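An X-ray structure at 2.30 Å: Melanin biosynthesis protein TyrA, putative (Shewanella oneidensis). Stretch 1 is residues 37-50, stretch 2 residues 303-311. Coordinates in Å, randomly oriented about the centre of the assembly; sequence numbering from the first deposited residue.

Stretch 1 (37-50) LRPCIANVAQYIYE
Stretch 2, residues 303-311: SLDFLMQFD

Two aromatic rings, one contributed by each stretch, lie at opposite ends of this contact, and each receives an aliphatic carbon of the other stretch over one face. At one end Arg38 CD sits 3.8 Å from the centroid of the Phe310 ring, 22° off the ring normal; at the other, Leu304 CD2 sits 3.9 Å from the centroid of the Tyr49 ring, 20° off its normal. Between them the packing is largely apolar, with methyl groups also resting on backbone carbonyls, and no hydrogen bond joins the modelled atoms of the two stretches.

The frame is simple. Residues 37-50 are helical throughout, part of a longer helix, with a kink at Pro39, whose nitrogen has no hydrogen to give to the preceding turn. Regular bonds follow, such as Ile41 N to Leu37 O at 2.7 Å and Glu50 N to Gln46 O at 2.9 Å. Against this helix runs a short one, 304-308, at 148° between N-to-C directions, roughly antiparallel, with the axes 8.8 Å apart at closest approach. Ser303 (chi1 p) caps it, its OG accepting from Phe306 N at 3.2 Å. After Gln309 (-70/17), Phe310 adopts an extended backbone (-126/127) and carries the chain on past Pro39.

The register descends one helix as it climbs the other: CA of Ala45 lies 6.5 Å from CA of Leu304, CA of Ala42 4.9 Å from CA of Met308, and CA of Pro39 5.4 Å from CA of Asp311. The closest of these pairings falls at an alanine. There a methyl is the whole side chain, and Ala42 CB rests 3.6 Å from Leu307 O and 4.1 Å from Met308 CA.

Leu304 (t, p) points toward the long helix and spans one turn of it. Its CD1 lies 3.6 Å from Ala45 CB and also 3.6 Å from Ala45 O, while its CD2 reaches Tyr49 CD2 at 3.7 Å. Tyr49 uses chi1 t and chi2 -88° to present its ring face. Leu307 (chi1 m) also points inward: its CD2 meets Ile41 CG2 at 3.7 Å, with Ile41 in m, t, and its CB stands 4.5 Å from Ala45 CB. The other delta methyl of Leu307 is not modelled.

On the flank, the selenomethionine Met308 leaves its CA sideways but returns at its tip. With chi angles m, t, t, it brings CE to 3.2 Å from CG of Gln46 (chi1 t, chi2 t), a tight carbon-carbon approach.

At the far end, Arg38 (t, t, m, chi4 123°) lays its aliphatic stem on Phe310 (m, chi2 -70°), with CD 3.6 Å from Phe310 CG; its NE is hydrogen-bonded elsewhere in the structure. Pro39 CB completes this end, 3.8 Å from Phe310 O and 3.7 Å from Asp311 CB, the last side-chain atom modelled there.

The rules to read are an alanine, Ala42, at the closest backbone pairing, leucines reaching across from the short helix, one of them setting CD1 against Ala45, and a CH-on-face contact at each end. The two stretches together bury 544 Å², both sides summed.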

ATOM      1  N   LEU A  37       6.294  28.692  -3.944  1.00 30.45           N
ATOM      2  CA  LEU A  37       5.463  27.631  -3.405  1.00 31.44           C
ATOM      3  C   LEU A  37       4.021  28.070  -3.189  1.00 31.19           C
ATOM      4  O   LEU A  37       3.082  27.356  -3.531  1.00 30.60           O
ATOM      5  CB  LEU A  37       6.052  27.155  -2.082  1.00 31.25           C
ATOM      6  CG  LEU A  37       5.504  25.852  -1.514  1.00 30.80           C
ATOM      7  CD1 LEU A  37       5.392  24.752  -2.576  1.00 28.62           C
ATOM      8  CD2 LEU A  37       6.403  25.424  -0.364  1.00 32.78           C
ATOM      9  N   ARG A  38       3.871  29.254  -2.614  1.00 31.72           N
ATOM     10  CA  ARG A  38       2.568  29.828  -2.281  1.00 32.29           C
ATOM     11  C   ARG A  38       1.526  29.745  -3.429  1.00 32.08           C
ATOM     12  O   ARG A  38       0.415  29.259  -3.211  1.00 31.71           O
ATOM     13  CB  ARG A  38       2.783  31.266  -1.812  1.00 32.63           C
ATOM     14  CG  ARG A  38       1.796  31.777  -0.818  1.00 35.93           C
ATOM     15  CD  ARG A  38       2.069  33.256  -0.533  1.00 37.92           C
ATOM     16  NE  ARG A  38       3.422  33.483  -0.003  1.00 42.15           N
ATOM     17  CZ  ARG A  38       4.355  34.288  -0.533  1.00 41.12           C
ATOM     18  NH1 ARG A  38       4.142  34.994  -1.650  1.00 40.30           N
ATOM     19  NH2 ARG A  38       5.536  34.382   0.080  1.00 36.53           N
ATOM     20  N   PRO A  39       1.871  30.216  -4.645  1.00 31.84           N
ATOM     21  CA  PRO A  39       0.949  29.993  -5.768  1.00 31.69           C
ATOM     22  C   PRO A  39       0.858  28.537  -6.234  1.00 32.11           C
ATOM     23  O   PRO A  39      -0.188  28.117  -6.719  1.00 33.12           O
ATOM     24  CB  PRO A  39       1.542  30.852  -6.883  1.00 31.31           C
ATOM     25  CG  PRO A  39       2.985  30.968  -6.558  1.00 30.14           C
ATOM     26  CD  PRO A  39       3.069  30.964  -5.067  1.00 31.59           C
ATOM     27  N   CYS A  40       1.936  27.774  -6.094  1.00 31.93           N
ATOM     28  CA  CYS A  40       1.927  26.360  -6.491  1.00 32.88           C
ATOM     29  C   CYS A  40       0.989  25.543  -5.584  1.00 32.00           C
ATOM     30  O   CYS A  40       0.268  24.645  -6.034  1.00 32.17           O
ATOM     31  CB  CYS A  40       3.356  25.804  -6.469  1.00 32.69           C
ATOM     32  SG  CYS A  40       3.486  24.003  -6.406  1.00 44.21           S
ATOM     33  N   ILE A  41       1.012  25.867  -4.297  1.00 31.90           N
ATOM     34  CA  ILE A  41       0.047  25.336  -3.332  1.00 30.55           C
ATOM     35  C   ILE A  41      -1.389  25.690  -3.722  1.00 31.79           C
ATOM     36  O   ILE A  41      -2.300  24.907  -3.496  1.00 30.73           O
ATOM     37  CB  ILE A  41       0.342  25.885  -1.927  1.00 28.54           C
ATOM     38  CG1 ILE A  41       1.538  25.149  -1.330  1.00 26.19           C
ATOM     39  CG2 ILE A  41      -0.871  25.732  -1.014  1.00 30.98           C
ATOM     40  CD1 ILE A  41       2.026  25.720  -0.027  1.00 25.73           C
ATOM     41  N   ALA A  42      -1.587  26.872  -4.300  1.00 33.24           N
ATOM     42  CA  ALA A  42      -2.919  27.278  -4.774  1.00 34.74           C
ATOM     43  C   ALA A  42      -3.437  26.326  -5.851  1.00 35.19           C
ATOM     44  O   ALA A  42      -4.576  25.863  -5.786  1.00 35.47           O
ATOM     45  CB  ALA A  42      -2.894  28.706  -5.307  1.00 34.75           C
ATOM     46  N   ASN A  43      -2.587  26.042  -6.833  1.00 35.79           N
ATOM     47  CA  ASN A  43      -2.933  25.126  -7.919  1.00 36.14           C
ATOM     48  C   ASN A  43      -3.267  23.739  -7.416  1.00 35.83           C
ATOM     49  O   ASN A  43      -4.179  23.111  -7.939  1.00 36.79           O
ATOM     50  CB  ASN A  43      -1.783  25.002  -8.912  1.00 35.76           C
ATOM     51  CG  ASN A  43      -1.532  26.272  -9.656  1.00 37.44           C
ATOM     52  OD1 ASN A  43      -2.467  26.945 -10.091  1.00 33.84           O
ATOM     53  ND2 ASN A  43      -0.260  26.619  -9.813  1.00 45.06           N
ATOM     54  N   VAL A  44      -2.524  23.274  -6.409  1.00 35.98           N
ATOM     55  CA  VAL A  44      -2.694  21.926  -5.863  1.00 35.62           C
ATOM     56  C   VAL A  44      -3.987  21.813  -5.078  1.00 34.74           C
ATOM     57  O   VAL A  44      -4.738  20.844  -5.233  1.00 35.03           O
ATOM     58  CB  VAL A  44      -1.502  21.511  -4.971  1.00 35.29           C
ATOM     59  CG1 VAL A  44      -1.794  20.219  -4.235  1.00 34.81           C
ATOM     60  CG2 VAL A  44      -0.230  21.350  -5.819  1.00 36.14           C
ATOM     61  N   ALA A  45      -4.237  22.807  -4.238  1.00 33.03           N
ATOM     62  CA  ALA A  45      -5.484  22.886  -3.480  1.00 33.39           C
ATOM     63  C   ALA A  45      -6.710  22.865  -4.398  1.00 32.22           C
ATOM     64  O   ALA A  45      -7.697  22.177  -4.148  1.00 33.64           O
ATOM     65  CB  ALA A  45      -5.488  24.150  -2.660  1.00 34.08           C
ATOM     66  N   GLN A  46      -6.624  23.636  -5.463  1.00 31.79           N
ATOM     67  CA  GLN A  46      -7.692  23.745  -6.436  1.00 31.90           C
ATOM     68  C   GLN A  46      -7.943  22.425  -7.135  1.00 31.21           C
ATOM     69  O   GLN A  46      -9.082  21.986  -7.257  1.00 30.78           O
ATOM     70  CB  GLN A  46      -7.280  24.763  -7.476  1.00 33.13           C
ATOM     71  CG  GLN A  46      -8.347  25.120  -8.484  1.00 38.76           C
ATOM     72  CD  GLN A  46      -7.811  26.090  -9.504  1.00 45.61           C
ATOM     73  OE1 GLN A  46      -8.271  27.229  -9.591  1.00 50.87           O
ATOM     74  NE2 GLN A  46      -6.818  25.642 -10.289  1.00 48.20           N
ATOM     75  N   TYR A  47      -6.860  21.808  -7.599  1.00 29.88           N
ATOM     76  CA  TYR A  47      -6.901  20.538  -8.311  1.00 29.69           C
ATOM     77  C   TYR A  47      -7.593  19.501  -7.445  1.00 30.10           C
ATOM     78  O   TYR A  47      -8.520  18.840  -7.898  1.00 30.02           O
ATOM     79  CB  TYR A  47      -5.460  20.147  -8.648  1.00 30.75           C
ATOM     80  CG  TYR A  47      -5.197  18.794  -9.261  1.00 31.37           C
ATOM     81  CD1 TYR A  47      -5.755  18.416 -10.477  1.00 30.83           C
ATOM     82  CD2 TYR A  47      -4.348  17.887  -8.615  1.00 33.93           C
ATOM     83  CE1 TYR A  47      -5.480  17.147 -11.023  1.00 33.15           C
ATOM     84  CE2 TYR A  47      -4.073  16.641  -9.143  1.00 33.58           C
ATOM     85  CZ  TYR A  47      -4.631  16.266 -10.338  1.00 37.29           C
ATOM     86  OH  TYR A  47      -4.320  15.005 -10.821  1.00 40.89           O
ATOM     87  N   ILE A  48      -7.141  19.382  -6.199  1.00 28.66           N
ATOM     88  CA  ILE A  48      -7.737  18.465  -5.228  1.00 31.26           C
ATOM     89  C   ILE A  48      -9.247  18.657  -5.046  1.00 32.26           C
ATOM     90  O   ILE A  48     -10.000  17.690  -4.862  1.00 31.20           O
ATOM     91  CB  ILE A  48      -7.033  18.582  -3.849  1.00 30.31           C
ATOM     92  CG1 ILE A  48      -5.642  17.965  -3.936  1.00 25.82           C
ATOM     93  CG2 ILE A  48      -7.828  17.852  -2.756  1.00 31.33           C
ATOM     94  CD1 ILE A  48      -4.774  18.144  -2.684  1.00 30.18           C
ATOM     95  N   TYR A  49      -9.677  19.909  -5.096  1.00 34.49           N
ATOM     96  CA  TYR A  49     -11.101  20.260  -4.999  1.00 34.97           C
ATOM     97  C   TYR A  49     -11.821  19.785  -6.240  1.00 33.77           C
ATOM     98  O   TYR A  49     -12.782  19.033  -6.168  1.00 35.23           O
ATOM     99  CB  TYR A  49     -11.210  21.777  -4.862  1.00 35.61           C
ATOM    100  CG  TYR A  49     -12.553  22.362  -4.531  1.00 37.27           C
ATOM    101  CD1 TYR A  49     -13.458  22.699  -5.531  1.00 38.65           C
ATOM    102  CD2 TYR A  49     -12.915  22.605  -3.206  1.00 41.22           C
ATOM    103  CE1 TYR A  49     -14.708  23.261  -5.216  1.00 39.42           C
ATOM    104  CE2 TYR A  49     -14.156  23.164  -2.878  1.00 44.77           C
ATOM    105  CZ  TYR A  49     -15.043  23.488  -3.883  1.00 39.96           C
ATOM    106  OH  TYR A  49     -16.259  24.034  -3.538  1.00 46.05           O
ATOM    107  N   GLU A  50     -11.334  20.233  -7.385  1.00 33.39           N
ATOM    108  CA  GLU A  50     -11.883  19.862  -8.688  1.00 31.86           C
ATOM    109  C   GLU A  50     -12.033  18.337  -8.890  1.00 32.30           C
ATOM    110  O   GLU A  50     -12.946  17.884  -9.599  1.00 31.12           O
ATOM    111  CB  GLU A  50     -10.997  20.470  -9.791  1.00 31.74           C
ATOM    112  CG  GLU A  50     -11.100  22.019  -9.846  1.00 32.99           C
ATOM    113  CD  GLU A  50     -10.127  22.692 -10.823  1.00 38.64           C
ATOM    114  OE1 GLU A  50      -9.100  22.086 -11.217  1.00 42.47           O
ATOM    115  OE2 GLU A  50     -10.401  23.855 -11.201  1.00 33.37           O
ATOM    116  N   SER A 303      -9.186  27.336   4.114  1.00 31.29           N
ATOM    117  CA  SER A 303     -10.186  27.320   3.068  1.00 30.71           C
ATOM    118  C   SER A 303      -9.454  27.446   1.766  1.00 30.27           C
ATOM    119  O   SER A 303      -8.299  27.891   1.716  1.00 27.68           O
ATOM    120  CB  SER A 303     -11.168  28.500   3.220  1.00 32.37           C
ATOM    121  OG  SER A 303     -10.541  29.744   2.963  1.00 31.09           O
ATOM    122  N   LEU A 304     -10.141  27.047   0.706  1.00 33.34           N
ATOM    123  CA  LEU A 304      -9.593  27.115  -0.636  1.00 33.40           C
ATOM    124  C   LEU A 304      -9.312  28.573  -0.944  1.00 33.02           C
ATOM    125  O   LEU A 304      -8.266  28.926  -1.490  1.00 35.27           O
ATOM    126  CB  LEU A 304     -10.598  26.544  -1.634  1.00 33.15           C
ATOM    127  CG  LEU A 304     -10.078  26.308  -3.049  1.00 37.16           C
ATOM    128  CD1 LEU A 304      -8.901  25.341  -3.057  1.00 39.80           C
ATOM    129  CD2 LEU A 304     -11.190  25.781  -3.922  1.00 40.47           C
ATOM    130  N   ASP A 305     -10.260  29.419  -0.576  1.00 32.51           N
ATOM    131  CA  ASP A 305     -10.204  30.832  -0.925  1.00 32.72           C
ATOM    132  C   ASP A 305      -8.996  31.538  -0.334  1.00 32.33           C
ATOM    133  O   ASP A 305      -8.379  32.357  -1.003  1.00 32.74           O
ATOM    134  CB  ASP A 305     -11.501  31.516  -0.524  1.00 32.27           C
ATOM    135  CG  ASP A 305     -12.682  30.990  -1.312  1.00 34.23           C
ATOM    136  OD1 ASP A 305     -13.200  29.898  -0.980  1.00 26.64           O
ATOM    137  OD2 ASP A 305     -13.081  31.675  -2.269  1.00 37.09           O
ATOM    138  N   PHE A 306      -8.648  31.226   0.911  1.00 33.38           N
ATOM    139  CA  PHE A 306      -7.412  31.757   1.478  1.00 33.43           C
ATOM    140  C   PHE A 306      -6.161  31.374   0.673  1.00 34.35           C
ATOM    141  O   PHE A 306      -5.323  32.228   0.363  1.00 32.66           O
ATOM    142  CB  PHE A 306      -7.190  31.302   2.917  1.00 33.44           C
ATOM    143  CG  PHE A 306      -5.931  31.859   3.495  1.00 31.05           C
ATOM    144  CD1 PHE A 306      -5.925  33.118   4.078  1.00 31.05           C
ATOM    145  CD2 PHE A 306      -4.747  31.140   3.435  1.00 28.08           C
ATOM    146  CE1 PHE A 306      -4.761  33.656   4.606  1.00 27.73           C
ATOM    147  CE2 PHE A 306      -3.584  31.655   3.958  1.00 28.80           C
ATOM    148  CZ  PHE A 306      -3.588  32.925   4.550  1.00 32.39           C
ATOM    149  N   LEU A 307      -6.041  30.088   0.346  1.00 35.26           N
ATOM    150  CA  LEU A 307      -4.869  29.582  -0.372  1.00 36.07           C
ATOM    151  C   LEU A 307      -4.708  30.197  -1.761  1.00 36.63           C
ATOM    152  O   LEU A 307      -3.580  30.367  -2.242  1.00 37.21           O
ATOM    153  CB  LEU A 307      -4.953  28.064  -0.507  1.00 35.66           C
ATOM    154  CG  LEU A 307      -4.770  27.265   0.784  1.00 39.67           C
ATOM    155  CD2 LEU A 307      -3.329  27.355   1.255  1.00 40.62           C
HETATM  156  N   MSE A 308      -5.836  30.528  -2.390  1.00 36.34           N
HETATM  157  CA  MSE A 308      -5.863  31.002  -3.779  1.00 37.56           C
HETATM  158  C   MSE A 308      -5.593  32.499  -4.015  1.00 37.07           C
HETATM  159  O   MSE A 308      -5.338  32.921  -5.145  1.00 35.63           O
HETATM  160  CB  MSE A 308      -7.212  30.650  -4.397  1.00 37.61           C
HETATM  161  CG  MSE A 308      -7.371  29.188  -4.706  1.00 40.85           C
HETATM  162 SE   MSE A 308      -9.032  28.986  -5.647  0.70 48.07          SE
HETATM  163  CE  MSE A 308      -8.796  27.288  -6.214  1.00 54.86           C
ATOM    164  N   GLN A 309      -5.642  33.307  -2.971  1.00 37.82           N
ATOM    165  CA  GLN A 309      -5.446  34.741  -3.143  1.00 39.46           C
ATOM    166  C   GLN A 309      -3.998  35.145  -3.500  1.00 41.11           C
ATOM    167  O   GLN A 309      -3.640  36.316  -3.375  1.00 41.71           O
ATOM    168  CB  GLN A 309      -5.904  35.472  -1.882  1.00 38.84           C
ATOM    169  CG  GLN A 309      -4.966  35.301  -0.703  1.00 41.02           C
ATOM    170  CD  GLN A 309      -5.651  35.493   0.632  1.00 36.95           C
ATOM    171  OE1 GLN A 309      -6.448  36.405   0.809  1.00 34.72           O
ATOM    172  NE2 GLN A 309      -5.339  34.628   1.580  1.00 34.32           N
ATOM    173  N   PHE A 310      -3.172  34.193  -3.948  1.00 43.69           N
ATOM    174  CA  PHE A 310      -1.731  34.440  -4.115  1.00 45.16           C
ATOM    175  C   PHE A 310      -1.200  34.121  -5.524  1.00 46.16           C
ATOM    176  O   PHE A 310      -1.409  33.016  -6.049  1.00 45.17           O
ATOM    177  CB  PHE A 310      -0.933  33.671  -3.047  1.00 44.92           C
ATOM    178  CG  PHE A 310      -1.241  34.109  -1.622  1.00 44.64           C
ATOM    179  CD1 PHE A 310      -0.830  35.357  -1.158  1.00 41.94           C
ATOM    180  CD2 PHE A 310      -1.943  33.271  -0.749  1.00 41.73           C
ATOM    181  CE1 PHE A 310      -1.112  35.763   0.152  1.00 40.93           C
ATOM    182  CE2 PHE A 310      -2.227  33.670   0.558  1.00 37.94           C
ATOM    183  CZ  PHE A 310      -1.811  34.913   1.007  1.00 42.12           C
ATOM    184  N   ASP A 311      -0.514  35.120  -6.100  1.00 47.54           N
ATOM    185  CA  ASP A 311       0.065  35.090  -7.461  1.00 48.46           C
ATOM    186  C   ASP A 311      -0.793  34.362  -8.492  1.00 48.64           C
ATOM    187  O   ASP A 311      -1.129  34.934  -9.526  1.00 49.32           O
ATOM    188  CB  ASP A 311       1.479  34.497  -7.448  1.00 48.50           C
TER